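Local coordinates for protein transcriptional regulator, TetR family (Myxococcus xanthus DK 1622, PDB 5K7H) that probably represses transcription as a TetR-family DNA-binding regulator, and carries isovaleryl-coenzyme A in its ligand-binding domain, at residues C96-I101 with T184-A189; L102-G107 with M169-Y174; K136-L141 with G162-L167. All coordinates share one frame; numbering follows the deposited sequence.

Contact 1: C96-I101 with T184-A189. With NI (nickel (II) ion), chain C.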
loop_
_atom_site.group_PDB
_atom_site.type_symbol
_atom_site.label_atom_id
_atom_site.label_comp_id
_atom_site.label_asym_id
_atom_site.label_seq_id
_atom_site.Cartn_x
_atom_site.Cartn_y
_atom_site.Cartn_z
ATOM N N CYS A 96 -9.779 10.221 13.678
ATOM C CA CYS A 96 -8.702 9.245 13.539
ATOM C C CYS A 96 -8.061 9.334 12.161
ATOM O O CYS A 96 -6.837 9.218 12.028
ATOM C CB CYS A 96 -9.237 7.835 13.791
ATOM S SG CYS A 96 -7.950 6.603 14.083
ATOM N N MET A 97 -8.870 9.545 11.123
ATOM C CA MET A 97 -8.331 9.675 9.774
ATOM C C MET A 97 -7.454 10.919 9.652
ATOM O O MET A 97 -6.354 10.859 9.094
ATOM C CB MET A 97 -9.475 9.711 8.760
ATOM C CG MET A 97 -9.043 10.019 7.334
ATOM S SD MET A 97 -10.321 9.600 6.127
ATOM C CE MET A 97 -10.160 7.818 6.078
ATOM N N ARG A 98 -7.931 12.050 10.174
ATOM C CA ARG A 98 -7.142 13.283 10.110
ATOM C C ARG A 98 -5.807 13.113 10.812
ATOM O O ARG A 98 -4.747 13.419 10.244
ATOM C CB ARG A 98 -7.927 14.438 10.733
ATOM C CG ARG A 98 -9.076 14.935 9.883
ATOM C CD ARG A 98 -9.805 16.085 10.554
ATOM N NE ARG A 98 -10.886 16.598 9.716
ATOM C CZ ARG A 98 -10.723 17.482 8.737
ATOM N NH1 ARG A 98 -9.518 17.965 8.460
ATOM N NH2 ARG A 98 -11.770 17.884 8.032
ATOM N N HIS A 99 -5.822 12.628 12.055
ATOM C CA HIS A 99 -4.580 12.452 12.796
ATOM C C HIS A 99 -3.655 11.466 12.094
ATOM O O HIS A 99 -2.434 11.658 12.069
ATOM C CB HIS A 99 -4.877 11.985 14.221
ATOM C CG HIS A 99 -5.505 13.034 15.083
ATOM N ND1 HIS A 99 -4.944 13.455 16.269
ATOM C CD2 HIS A 99 -6.645 13.748 14.932
ATOM C CE1 HIS A 99 -5.712 14.382 16.813
ATOM N NE2 HIS A 99 -6.751 14.578 16.022
ATOM N N ASN A 100 -4.218 10.403 11.516
ATOM C CA ASN A 100 -3.389 9.392 10.868
ATOM C C ASN A 100 -2.786 9.919 9.571
ATOM O O ASN A 100 -1.634 9.609 9.244
ATOM C CB ASN A 100 -4.214 8.131 10.609
ATOM C CG ASN A 100 -3.352 6.907 10.363
ATOM O OD1 ASN A 100 -2.187 7.016 9.979
ATOM N ND2 ASN A 100 -3.926 5.730 10.579
ATOM N N ILE A 101 -3.543 10.720 8.817
ATOM C CA ILE A 101 -3.002 11.321 7.599
ATOM C C ILE A 101 -1.866 12.280 7.940
ATOM O O ILE A 101 -0.814 12.275 7.289
ATOM C CB ILE A 101 -4.122 12.022 6.807
ATOM C CG1 ILE A 101 -5.060 10.977 6.199
ATOM C CG2 ILE A 101 -3.539 12.922 5.709
ATOM C CD1 ILE A 101 -6.274 11.552 5.489
ATOM N N THR A 184 -2.174 20.765 0.160
ATOM C CA THR A 184 -1.593 20.508 1.466
ATOM C C THR A 184 -2.157 19.211 2.038
ATOM O O THR A 184 -3.241 18.756 1.660
ATOM C CB THR A 184 -1.878 21.662 2.429
ATOM O OG1 THR A 184 -3.287 21.742 2.679
ATOM C CG2 THR A 184 -1.391 22.983 1.845
ATOM N N ASP A 185 -1.402 18.608 2.959
ATOM C CA ASP A 185 -1.892 17.408 3.626
ATOM C C ASP A 185 -3.223 17.668 4.321
ATOM O O ASP A 185 -4.054 16.760 4.432
ATOM C CB ASP A 185 -0.856 16.895 4.627
ATOM C CG ASP A 185 -0.367 17.976 5.576
ATOM O OD1 ASP A 185 -1.031 19.030 5.678
ATOM O OD2 ASP A 185 0.680 17.770 6.225
ATOM N N GLU A 186 -3.449 18.900 4.784
ATOM C CA GLU A 186 -4.715 19.222 5.434
ATOM C C GLU A 186 -5.868 19.195 4.437
ATOM O O GLU A 186 -6.972 18.749 4.771
ATOM C CB GLU A 186 -4.622 20.590 6.112
ATOM C CG GLU A 186 -5.771 20.885 7.065
ATOM C CD GLU A 186 -5.816 19.922 8.235
ATOM O OE1 GLU A 186 -4.734 19.516 8.712
ATOM O OE2 GLU A 186 -6.931 19.567 8.673
ATOM N N GLN A 187 -5.637 19.671 3.210
ATOM C CA GLN A 187 -6.674 19.599 2.183
ATOM C C GLN A 187 -6.967 18.154 1.799
ATOM O O GLN A 187 -8.122 17.791 1.553
ATOM C CB GLN A 187 -6.250 20.397 0.951
ATOM C CG GLN A 187 -6.188 21.898 1.167
ATOM C CD GLN A 187 -5.541 22.617 0.001
ATOM O OE1 GLN A 187 -4.417 22.303 -0.390
ATOM N NE2 GLN A 187 -6.254 23.580 -0.571
ATOM N N ILE A 188 -5.929 17.319 1.735
ATOM C CA ILE A 188 -6.124 15.909 1.414
ATOM C C ILE A 188 -6.946 15.229 2.500
ATOM O O ILE A 188 -7.862 14.448 2.209
ATOM C CB ILE A 188 -4.759 15.224 1.215
ATOM C CG1 ILE A 188 -4.070 15.810 -0.021
ATOM C CG2 ILE A 188 -4.919 13.707 1.092
ATOM C CD1 ILE A 188 -2.640 15.358 -0.207
ATOM N N ALA A 189 -6.637 15.512 3.767
ATOM C CA ALA A 189 -7.401 14.931 4.865
ATOM C C ALA A 189 -8.877 15.288 4.748
ATOM O O ALA A 189 -9.751 14.425 4.890
ATOM C CB ALA A 189 -6.835 15.401 6.205
HETATM NI NI NI C . -8.033 15.926 16.472
#
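Ile101 lays its CD1 methyl against the backbone of Ala189, 3.6 Å from the CA, and its CG2 reaches toward the carbonyl oxygen of Asp185, one turn earlier on the same helix. With CG1 beside the backbone N (chi1 -71°), both branches press on the same side of the Ala189 methyl, CD1 at 4.0 Å and CG2 at 4.2 Å from CB. The small side chain of Ala189 lets the backbones come close here, and its CA lies 5.5 Å from that of Arg98. Segments 96-101 and 185-189, on helices 89-104 and 185-196 of the TetR ligand-binding domain, run roughly antiparallel, their axes 150° apart, and a capping box between Thr184 and Gln187 starts the second helix. At the more open margin, the extended Arg98 side chain, in one of its two conformers, passes beyond Ala189 and puts NH1 3.1 Å from Glu186 OE2 in a salt bridge. Glu186 points its CB away and returns through a bend at chi2; carboxylate and guanidinium planes lie only 9° apart. Glu186 shares Arg98 NH1 with Asp190, the stronger partner. On another side of helix 89-104, His99 NE2 coordinates a nickel ion at 1.9 Å. Its ND1 is hydrogen-bonded to Gln78 O.

Contact 2: L102-G107 with M169-Y174. With IVC (Isovaleryl-coenzyme A), chain G.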
loop_
_atom_site.group_PDB
_atom_site.type_symbol
_atom_site.label_atom_id
_atom_site.label_comp_id
_atom_site.label_asym_id
_atom_site.label_seq_id
_atom_site.Cartn_x
_atom_site.Cartn_y
_atom_site.Cartn_z
ATOM N N LEU A 102 -2.060 13.115 8.962
ATOM C CA LEU A 102 -1.033 14.087 9.325
ATOM C C LEU A 102 0.238 13.396 9.799
ATOM O O LEU A 102 1.348 13.879 9.545
ATOM C CB LEU A 102 -1.567 15.038 10.395
ATOM C CG LEU A 102 -2.172 16.340 9.856
ATOM C CD1 LEU A 102 -3.211 16.069 8.778
ATOM C CD2 LEU A 102 -2.784 17.155 10.985
ATOM N N LEU A 103 0.103 12.263 10.492
ATOM C CA LEU A 103 1.286 11.497 10.876
ATOM C C LEU A 103 2.025 10.981 9.646
ATOM O O LEU A 103 3.261 10.965 9.616
ATOM C CB LEU A 103 0.889 10.334 11.786
ATOM C CG LEU A 103 2.049 9.481 12.303
ATOM C CD1 LEU A 103 2.830 10.236 13.370
ATOM C CD2 LEU A 103 1.554 8.146 12.832
ATOM N N VAL A 104 1.283 10.555 8.622
ATOM C CA VAL A 104 1.905 9.969 7.438
ATOM C C VAL A 104 2.635 11.025 6.619
ATOM O O VAL A 104 3.646 10.725 5.974
ATOM C CB VAL A 104 0.841 9.238 6.592
ATOM C CG1 VAL A 104 1.366 8.927 5.189
ATOM C CG2 VAL A 104 0.414 7.958 7.279
ATOM N N THR A 105 2.152 12.268 6.623
ATOM C CA THR A 105 2.644 13.291 5.712
ATOM C C THR A 105 3.633 14.254 6.366
ATOM O O THR A 105 3.865 15.341 5.826
ATOM C CB THR A 105 1.473 14.082 5.127
ATOM O OG1 THR A 105 0.727 14.701 6.182
ATOM C CG2 THR A 105 0.557 13.173 4.327
ATOM N N ARG A 106 4.229 13.885 7.494
ATOM C CA ARG A 106 5.120 14.798 8.207
ATOM C C ARG A 106 6.323 14.010 8.722
ATOM O O ARG A 106 6.639 12.921 8.231
ATOM C CB ARG A 106 4.333 15.546 9.296
ATOM C CG ARG A 106 3.262 16.444 8.695
ATOM C CD ARG A 106 2.610 17.386 9.690
ATOM N NE ARG A 106 1.584 18.184 9.021
ATOM C CZ ARG A 106 0.878 19.153 9.594
ATOM N NH1 ARG A 106 1.074 19.468 10.867
ATOM N NH2 ARG A 106 -0.030 19.811 8.886
ATOM N N GLY A 107 7.007 14.569 9.725
ATOM C CA GLY A 107 8.358 14.123 10.036
ATOM C C GLY A 107 8.443 12.665 10.442
ATOM O O GLY A 107 9.391 11.966 10.078
ATOM N N MET A 169 -6.656 3.808 2.046
ATOM C CA MET A 169 -6.633 5.223 1.695
ATOM C C MET A 169 -5.477 5.938 2.380
ATOM O O MET A 169 -4.631 6.562 1.732
ATOM C CB MET A 169 -7.948 5.890 2.098
ATOM C CG MET A 169 -9.159 5.501 1.301
ATOM S SD MET A 169 -10.529 6.562 1.795
ATOM C CE MET A 169 -11.877 5.817 0.894
ATOM N N VAL A 170 -5.444 5.858 3.710
ATOM C CA VAL A 170 -4.533 6.686 4.494
ATOM C C VAL A 170 -3.087 6.307 4.211
ATOM O O VAL A 170 -2.261 7.163 3.869
ATOM C CB VAL A 170 -4.873 6.560 5.992
ATOM C CG1 VAL A 170 -3.855 7.294 6.849
ATOM C CG2 VAL A 170 -6.274 7.093 6.257
ATOM N N LEU A 171 -2.752 5.025 4.345
ATOM C CA LEU A 171 -1.355 4.622 4.274
ATOM C C LEU A 171 -0.809 4.667 2.854
ATOM O O LEU A 171 0.404 4.799 2.678
ATOM C CB LEU A 171 -1.184 3.225 4.873
ATOM C CG LEU A 171 -1.578 3.112 6.352
ATOM C CD1 LEU A 171 -1.414 1.687 6.843
ATOM C CD2 LEU A 171 -0.770 4.068 7.227
ATOM N N TRP A 172 -1.666 4.575 1.835
ATOM C CA TRP A 172 -1.197 4.740 0.463
ATOM C C TRP A 172 -0.627 6.132 0.222
ATOM O O TRP A 172 0.102 6.332 -0.756
ATOM C CB TRP A 172 -2.341 4.470 -0.519
ATOM C CG TRP A 172 -1.892 4.134 -1.910
ATOM C CD1 TRP A 172 -1.913 4.952 -3.005
ATOM C CD2 TRP A 172 -1.354 2.884 -2.355
ATOM N NE1 TRP A 172 -1.421 4.286 -4.102
ATOM C CE2 TRP A 172 -1.072 3.015 -3.731
ATOM C CE3 TRP A 172 -1.083 1.666 -1.723
ATOM C CZ2 TRP A 172 -0.532 1.975 -4.484
ATOM C CZ3 TRP A 172 -0.547 0.635 -2.472
ATOM C CH2 TRP A 172 -0.277 0.795 -3.839
ATOM N N ILE A 173 -0.930 7.091 1.102
ATOM C CA ILE A 173 -0.555 8.484 0.873
ATOM C C ILE A 173 0.954 8.626 0.723
ATOM O O ILE A 173 1.434 9.420 -0.095
ATOM C CB ILE A 173 -1.106 9.369 2.011
ATOM C CG1 ILE A 173 -2.609 9.588 1.815
ATOM C CG2 ILE A 173 -0.376 10.713 2.076
ATOM C CD1 ILE A 173 -3.303 10.273 2.979
ATOM N N TYR A 174 1.729 7.865 1.499
ATOM C CA TYR A 174 3.177 8.041 1.461
ATOM C C TYR A 174 3.774 7.671 0.109
ATOM O O TYR A 174 4.938 7.996 -0.142
ATOM C CB TYR A 174 3.851 7.224 2.574
ATOM C CG TYR A 174 4.077 5.758 2.262
ATOM C CD1 TYR A 174 5.179 5.340 1.520
ATOM C CD2 TYR A 174 3.210 4.788 2.740
ATOM C CE1 TYR A 174 5.389 3.998 1.242
ATOM C CE2 TYR A 174 3.411 3.448 2.469
ATOM C CZ TYR A 174 4.503 3.058 1.722
ATOM O OH TYR A 174 4.703 1.723 1.454
HETATM O O9 IVC G . -1.324 13.236 -12.481
HETATM P P1 IVC G . -0.275 13.950 -11.648
HETATM O O5 IVC G . -0.584 15.445 -11.609
HETATM O O6 IVC G . 1.088 13.741 -12.259
HETATM O O2 IVC G . -0.303 13.347 -10.116
HETATM C C1 IVC G . 0.922 13.143 -9.412
HETATM C C2 IVC G . 1.174 14.410 -8.372
HETATM O O3 IVC G . 0.828 15.656 -8.994
HETATM C C4 IVC G . 0.341 14.142 -7.388
HETATM N N1 IVC G . 0.687 14.815 -6.169
HETATM C C7 IVC G . 1.749 14.615 -5.416
HETATM N N2 IVC G . 1.703 15.431 -4.371
HETATM C C8 IVC G . 0.569 16.169 -4.461
HETATM C C6 IVC G . -0.074 15.779 -5.597
HETATM N N3 IVC G . -1.254 16.355 -5.953
HETATM C C15 IVC G . -1.780 17.292 -5.196
HETATM N N4 IVC G . -1.187 17.701 -4.078
HETATM C C12 IVC G . -0.035 17.182 -3.682
HETATM N N5 IVC G . 0.598 17.652 -2.446
HETATM O O1 IVC G . 0.474 12.594 -7.201
HETATM C C3 IVC G . 0.811 12.072 -8.651
HETATM C C5 IVC G . 2.145 11.284 -8.613
HETATM O O4 IVC G . 3.163 12.162 -8.134
HETATM P P2 IVC G . 4.698 11.849 -8.602
HETATM O O12 IVC G . 5.301 13.079 -9.218
HETATM O O10 IVC G . 5.518 11.421 -7.405
HETATM O O7 IVC G . 4.658 10.640 -9.717
HETATM P P3 IVC G . 5.878 9.565 -9.941
HETATM O O14 IVC G . 6.586 9.922 -11.230
HETATM O O13 IVC G . 6.845 9.648 -8.780
HETATM O O8 IVC G . 5.247 8.033 -10.049
HETATM C C11 IVC G . 4.487 7.744 -11.192
HETATM C C9 IVC G . 3.185 6.995 -10.800
HETATM C C13 IVC G . 2.298 6.944 -12.070
HETATM C C14 IVC G . 3.537 5.565 -10.388
HETATM C C10 IVC G . 2.420 7.780 -9.704
HETATM O O11 IVC G . 1.073 7.712 -9.964
HETATM C C16 IVC G . 2.648 7.223 -8.281
HETATM O O15 IVC G . 3.746 7.119 -7.838
HETATM N N6 IVC G . 1.468 6.828 -7.460
HETATM C C17 IVC G . 1.617 6.293 -6.091
HETATM C C18 IVC G . 1.704 4.745 -6.131
HETATM C C19 IVC G . 0.593 4.149 -6.930
HETATM O O16 IVC G . -0.474 4.642 -6.929
HETATM N N7 IVC G . 0.826 2.935 -7.723
HETATM C C20 IVC G . -0.298 2.363 -8.517
HETATM C C21 IVC G . -0.465 3.176 -9.852
HETATM S S1 IVC G . -1.600 2.256 -10.945
HETATM C C22 IVC G . -0.783 0.701 -11.371
HETATM O O17 IVC G . 0.316 0.500 -11.012
HETATM C C23 IVC G . -1.537 -0.358 -12.222
HETATM C C24 IVC G . -2.079 -1.539 -11.391
HETATM C C25 IVC G . -1.016 -2.167 -10.446
HETATM C C26 IVC G . -2.630 -2.592 -12.339
#
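Val104 pushes both of its methyl groups into the segment 169-174. CG1, anti to the backbone N (chi1 165°), rests on Ile173 and Tyr174: it lies 4.0 Å from Ile173 CG2 and 3.9 Å from the backbone N of Tyr174, and also touches the Tyr174 CB. Val104 CG2, beside the backbone N, faces Leu171 CD2 at 4.1 Å. Val170 CG1 is slightly farther from the same methyl. Leu171 starts out pointing away, comes back through CD2, and crosses Val104 at about a right angle. This apolar cluster is the buried part of the contact. Beside it, Thr105 CG2 packs on Ile173 CG2 at 3.5 Å, the closest approach between the two segments. The Thr105 hydroxyl is engaged elsewhere, with Ile101 O and the carboxylate of Asp185.

From Thr105 on the chain has left the helix, and the contact gives way to an exposed edge at Arg106 and a poorly ordered Gly107. From the far side of the second segment Trp172 serves the ligand: its NE1 donates to O16 of isovaleryl-coenzyme A, 3.0 Å away and in the plane of the indole, with an N-H...O angle of 150°. The same coenzyme A is also bonded by Lys135 of the second subunit. Helix 109-117 covers Leu171 and Tyr174 through Leu116, whereas Met192 of helix 185-196 packs on Ile173, placing the contact between these two helices.

Contact 3: K136-L141 with G162-L167. With IVC (Isovaleryl-coenzyme A), chain I.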
loop_
_atom_site.group_PDB
_atom_site.type_symbol
_atom_site.label_atom_id
_atom_site.label_comp_id
_atom_site.label_asym_id
_atom_site.label_seq_id
_atom_site.Cartn_x
_atom_site.Cartn_y
_atom_site.Cartn_z
ATOM N N LYS A 136 -4.429 -4.176 17.371
ATOM C CA LYS A 136 -5.265 -3.374 18.257
ATOM C C LYS A 136 -5.831 -2.160 17.534
ATOM O O LYS A 136 -6.958 -1.738 17.816
ATOM C CB LYS A 136 -4.468 -2.934 19.485
ATOM C CG LYS A 136 -4.200 -4.053 20.478
ATOM C CD LYS A 136 -3.608 -3.522 21.771
ATOM C CE LYS A 136 -3.499 -4.618 22.819
ATOM N NZ LYS A 136 -2.634 -5.744 22.368
ATOM N N TYR A 137 -5.069 -1.588 16.600
ATOM C CA TYR A 137 -5.575 -0.460 15.825
ATOM C C TYR A 137 -6.647 -0.915 14.844
ATOM O O TYR A 137 -7.699 -0.275 14.718
ATOM C CB TYR A 137 -4.424 0.228 15.092
ATOM C CG TYR A 137 -4.830 1.470 14.329
ATOM C CD1 TYR A 137 -5.744 2.368 14.862
ATOM C CD2 TYR A 137 -4.287 1.752 13.082
ATOM C CE1 TYR A 137 -6.113 3.507 14.172
ATOM C CE2 TYR A 137 -4.650 2.889 12.384
ATOM C CZ TYR A 137 -5.562 3.763 12.935
ATOM O OH TYR A 137 -5.924 4.897 12.244
ATOM N N VAL A 138 -6.399 -2.019 14.135
ATOM C CA VAL A 138 -7.400 -2.554 13.217
ATOM C C VAL A 138 -8.693 -2.855 13.964
ATOM O O VAL A 138 -9.789 -2.515 13.501
ATOM C CB VAL A 138 -6.853 -3.803 12.499
ATOM C CG1 VAL A 138 -7.916 -4.415 11.591
ATOM C CG2 VAL A 138 -5.613 -3.454 11.694
ATOM N N ASP A 139 -8.589 -3.495 15.132
ATOM C CA ASP A 139 -9.781 -3.787 15.921
ATOM C C ASP A 139 -10.456 -2.510 16.405
ATOM O O ASP A 139 -11.686 -2.468 16.526
ATOM C CB ASP A 139 -9.423 -4.675 17.111
ATOM C CG ASP A 139 -8.838 -6.009 16.687
ATOM O OD1 ASP A 139 -9.032 -6.405 15.518
ATOM O OD2 ASP A 139 -8.187 -6.665 17.527
ATOM N N PHE A 140 -9.675 -1.467 16.689
ATOM C CA PHE A 140 -10.262 -0.181 17.049
ATOM C C PHE A 140 -11.107 0.366 15.905
ATOM O O PHE A 140 -12.230 0.842 16.115
ATOM C CB PHE A 140 -9.159 0.807 17.429
ATOM C CG PHE A 140 -9.642 2.219 17.589
ATOM C CD1 PHE A 140 -10.244 2.630 18.766
ATOM C CD2 PHE A 140 -9.493 3.137 16.561
ATOM C CE1 PHE A 140 -10.690 3.927 18.916
ATOM C CE2 PHE A 140 -9.937 4.438 16.705
ATOM C CZ PHE A 140 -10.536 4.835 17.883
ATOM N N LEU A 141 -10.583 0.303 14.681
ATOM C CA LEU A 141 -11.326 0.801 13.528
ATOM C C LEU A 141 -12.578 -0.031 13.282
ATOM O O LEU A 141 -13.662 0.515 13.043
ATOM C CB LEU A 141 -10.429 0.800 12.288
ATOM C CG LEU A 141 -9.244 1.767 12.295
ATOM C CD1 LEU A 141 -8.376 1.539 11.065
ATOM C CD2 LEU A 141 -9.714 3.212 12.352
ATOM N N GLY A 162 -14.594 -1.826 5.984
ATOM C CA GLY A 162 -14.405 -0.420 6.302
ATOM C C GLY A 162 -13.029 -0.131 6.869
ATOM O O GLY A 162 -12.388 0.855 6.498
ATOM N N ALA A 163 -12.554 -0.987 7.776
ATOM C CA ALA A 163 -11.260 -0.755 8.411
ATOM C C ALA A 163 -10.133 -0.751 7.385
ATOM O O ALA A 163 -9.270 0.133 7.399
ATOM C CB ALA A 163 -11.005 -1.817 9.481
ATOM N N PHE A 164 -10.116 -1.741 6.489
ATOM C CA PHE A 164 -9.022 -1.851 5.532
ATOM C C PHE A 164 -9.177 -0.910 4.347
ATOM O O PHE A 164 -8.199 -0.676 3.632
ATOM C CB PHE A 164 -8.892 -3.295 5.046
ATOM C CG PHE A 164 -8.298 -4.220 6.071
ATOM C CD1 PHE A 164 -7.038 -3.972 6.594
ATOM C CD2 PHE A 164 -8.992 -5.335 6.511
ATOM C CE1 PHE A 164 -6.484 -4.815 7.539
ATOM C CE2 PHE A 164 -8.442 -6.185 7.455
ATOM C CZ PHE A 164 -7.187 -5.923 7.971
ATOM N N SER A 165 -10.374 -0.368 4.120
ATOM C CA SER A 165 -10.511 0.747 3.192
ATOM C C SER A 165 -9.947 2.020 3.808
ATOM O O SER A 165 -9.190 2.756 3.164
ATOM C CB SER A 165 -11.978 0.934 2.809
ATOM O OG SER A 165 -12.489 -0.232 2.188
ATOM N N PHE A 166 -10.321 2.295 5.059
ATOM C CA PHE A 166 -9.689 3.357 5.835
ATOM C C PHE A 166 -8.171 3.278 5.729
ATOM O O PHE A 166 -7.510 4.241 5.327
ATOM C CB PHE A 166 -10.152 3.240 7.293
ATOM C CG PHE A 166 -9.633 4.316 8.212
ATOM C CD1 PHE A 166 -8.307 4.337 8.611
ATOM C CD2 PHE A 166 -10.492 5.278 8.720
ATOM C CE1 PHE A 166 -7.841 5.315 9.469
ATOM C CE2 PHE A 166 -10.032 6.254 9.580
ATOM C CZ PHE A 166 -8.706 6.273 9.957
ATOM N N LEU A 167 -7.600 2.122 6.078
ATOM C CA LEU A 167 -6.146 1.995 6.123
ATOM C C LEU A 167 -5.532 2.083 4.733
ATOM O O LEU A 167 -4.450 2.658 4.564
ATOM C CB LEU A 167 -5.761 0.678 6.801
ATOM C CG LEU A 167 -6.043 0.622 8.305
ATOM C CD1 LEU A 167 -5.937 -0.802 8.833
ATOM C CD2 LEU A 167 -5.093 1.537 9.061
HETATM O O9 IVC I . -7.517 -11.517 13.220
HETATM P P1 IVC I . -8.107 -11.868 11.869
HETATM O O5 IVC I . -9.629 -11.881 11.976
HETATM O O6 IVC I . -7.625 -13.233 11.461
HETATM O O2 IVC I . -7.641 -10.769 10.733
HETATM C C1 IVC I . -7.615 -11.192 9.370
HETATM C C2 IVC I . -9.165 -11.110 8.767
HETATM O O3 IVC I . -10.048 -10.588 9.773
HETATM C C4 IVC I . -9.169 -10.296 7.730
HETATM N N1 IVC I . -9.409 -11.069 6.538
HETATM C C7 IVC I . -8.536 -11.698 5.780
HETATM N N2 IVC I . -9.168 -12.297 4.779
HETATM C C8 IVC I . -10.490 -12.045 4.911
HETATM C C6 IVC I . -10.644 -11.272 6.022
HETATM N N3 IVC I . -11.879 -10.860 6.408
HETATM C C15 IVC I . -12.935 -11.203 5.706
HETATM N N4 IVC I . -12.828 -11.951 4.612
HETATM C C12 IVC I . -11.655 -12.390 4.188
HETATM N N5 IVC I . -11.572 -13.221 2.983
HETATM O O1 IVC I . -7.782 -9.559 7.705
HETATM C C3 IVC I . -6.839 -10.397 8.649
HETATM C C5 IVC I . -5.850 -11.192 7.747
HETATM O O4 IVC I . -4.545 -10.648 7.929
HETATM P P2 IVC I . -3.349 -11.729 8.179
HETATM O O12 IVC I . -3.768 -13.054 7.608
HETATM O O10 IVC I . -2.076 -11.269 7.503
HETATM O O7 IVC I . -3.091 -11.878 9.796
HETATM P P3 IVC I . -1.745 -11.279 10.522
HETATM O O14 IVC I . -1.435 -12.075 11.773
HETATM O O13 IVC I . -0.588 -11.392 9.556
HETATM O O8 IVC I . -1.998 -9.689 10.919
HETATM C C11 IVC I . -1.106 -8.722 10.433
HETATM C C9 IVC I . -1.773 -7.332 10.611
HETATM C C13 IVC I . -2.148 -7.153 12.103
HETATM C C14 IVC I . -0.775 -6.239 10.230
HETATM C C10 IVC I . -3.069 -7.269 9.767
HETATM O O11 IVC I . -3.876 -6.261 10.231
HETATM C C16 IVC I . -2.728 -6.987 8.292
HETATM O O15 IVC I . -2.040 -7.735 7.677
HETATM N N6 IVC I . -3.267 -5.763 7.644
HETATM C C17 IVC I . -2.942 -5.463 6.239
HETATM C C18 IVC I . -1.746 -4.477 6.239
HETATM C C19 IVC I . -2.028 -3.273 7.079
HETATM O O16 IVC I . -3.096 -2.780 7.069
HETATM N N7 IVC I . -0.971 -2.693 7.925
HETATM C C20 IVC I . -1.272 -1.484 8.747
HETATM C C21 IVC I . -1.979 -1.859 10.097
HETATM S S1 IVC I . -1.998 -0.371 11.156
HETATM C C22 IVC I . -0.283 0.101 11.503
HETATM O O17 IVC I . 0.600 -0.521 11.042
HETATM C C23 IVC I . 0.030 1.329 12.409
HETATM C C24 IVC I . 0.318 2.637 11.633
HETATM C C25 IVC I . 0.935 2.444 10.218
HETATM C C26 IVC I . 1.241 3.520 12.455
#
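Leu141 sets its CD2 methyl squarely over one face of the Phe166 ring, a CH-pi contact 3.9 Å from the centroid and only 6° off the ring normal. Phe166, with CG anti to the backbone N (chi1 -177°), extends its ring to meet it. The other methyl of Leu141, CD1, touches both Phe166 CD1 and Leu167 CG, 3.7 Å from each, and also lies over the rim of the Tyr137 ring. Behind these branches Leu141 CB meets the Ala163 methyl, where the two backbones are nearest. Tyr137 and Leu167 slide past each other in opposite directions, Tyr137 CE2 lying 3.6 Å from Leu167 CD2, and the Tyr137 OH comes to 3.4 Å from Phe166 CE1. Segments 136-141 and 162-167, on helices 124-150 and 159-171 of the TetR ligand-binding domain, cross at 115°, and the side chains along one margin of the crossing line the isovaleryl-coenzyme A site. Val138 divides its methyls: CG1 packs on Phe164 CZ, and CG2 touches both Leu167 CD1 and the ligand atom O11, 3.6 Å from the latter. Tyr137 holds the thioester sulfur S1 at its ring edge, 3.7 Å from CD2, and Phe164 CE1 approaches the pantetheine nitrogen N6 to 3.4 Å.

In the next shell, Asn100 ND2 is hydrogen-bonded to the Tyr137 hydroxyl and Phe75 meets the Tyr137 ring edge-to-face. Trp176 of the second subunit stacks on the Phe164 ring.

From the N-terminal side, helix 89-104 supplies the first segments of contacts 1 and 2, helix 124-150 that of contact 3. The chain then closes the three loops in order: 162-167 returns to 136-141, 169-174 to 102-107, and 184-189 to 96-101. The loops are therefore nested without crossing, contact 3 innermost and contact 1 outermost. Contacts 1 and 2 touch through the salt bridge of Asp185 with Arg106 and the packing of Ile101 on Ile173. Contacts 1 and 3 meet where Met97 packs on Phe166, whereas contacts 2 and 3 are joined by helix 159-171. Together they join helices 89-104, 124-150, 159-171 and 185-196 within the C-terminal domain.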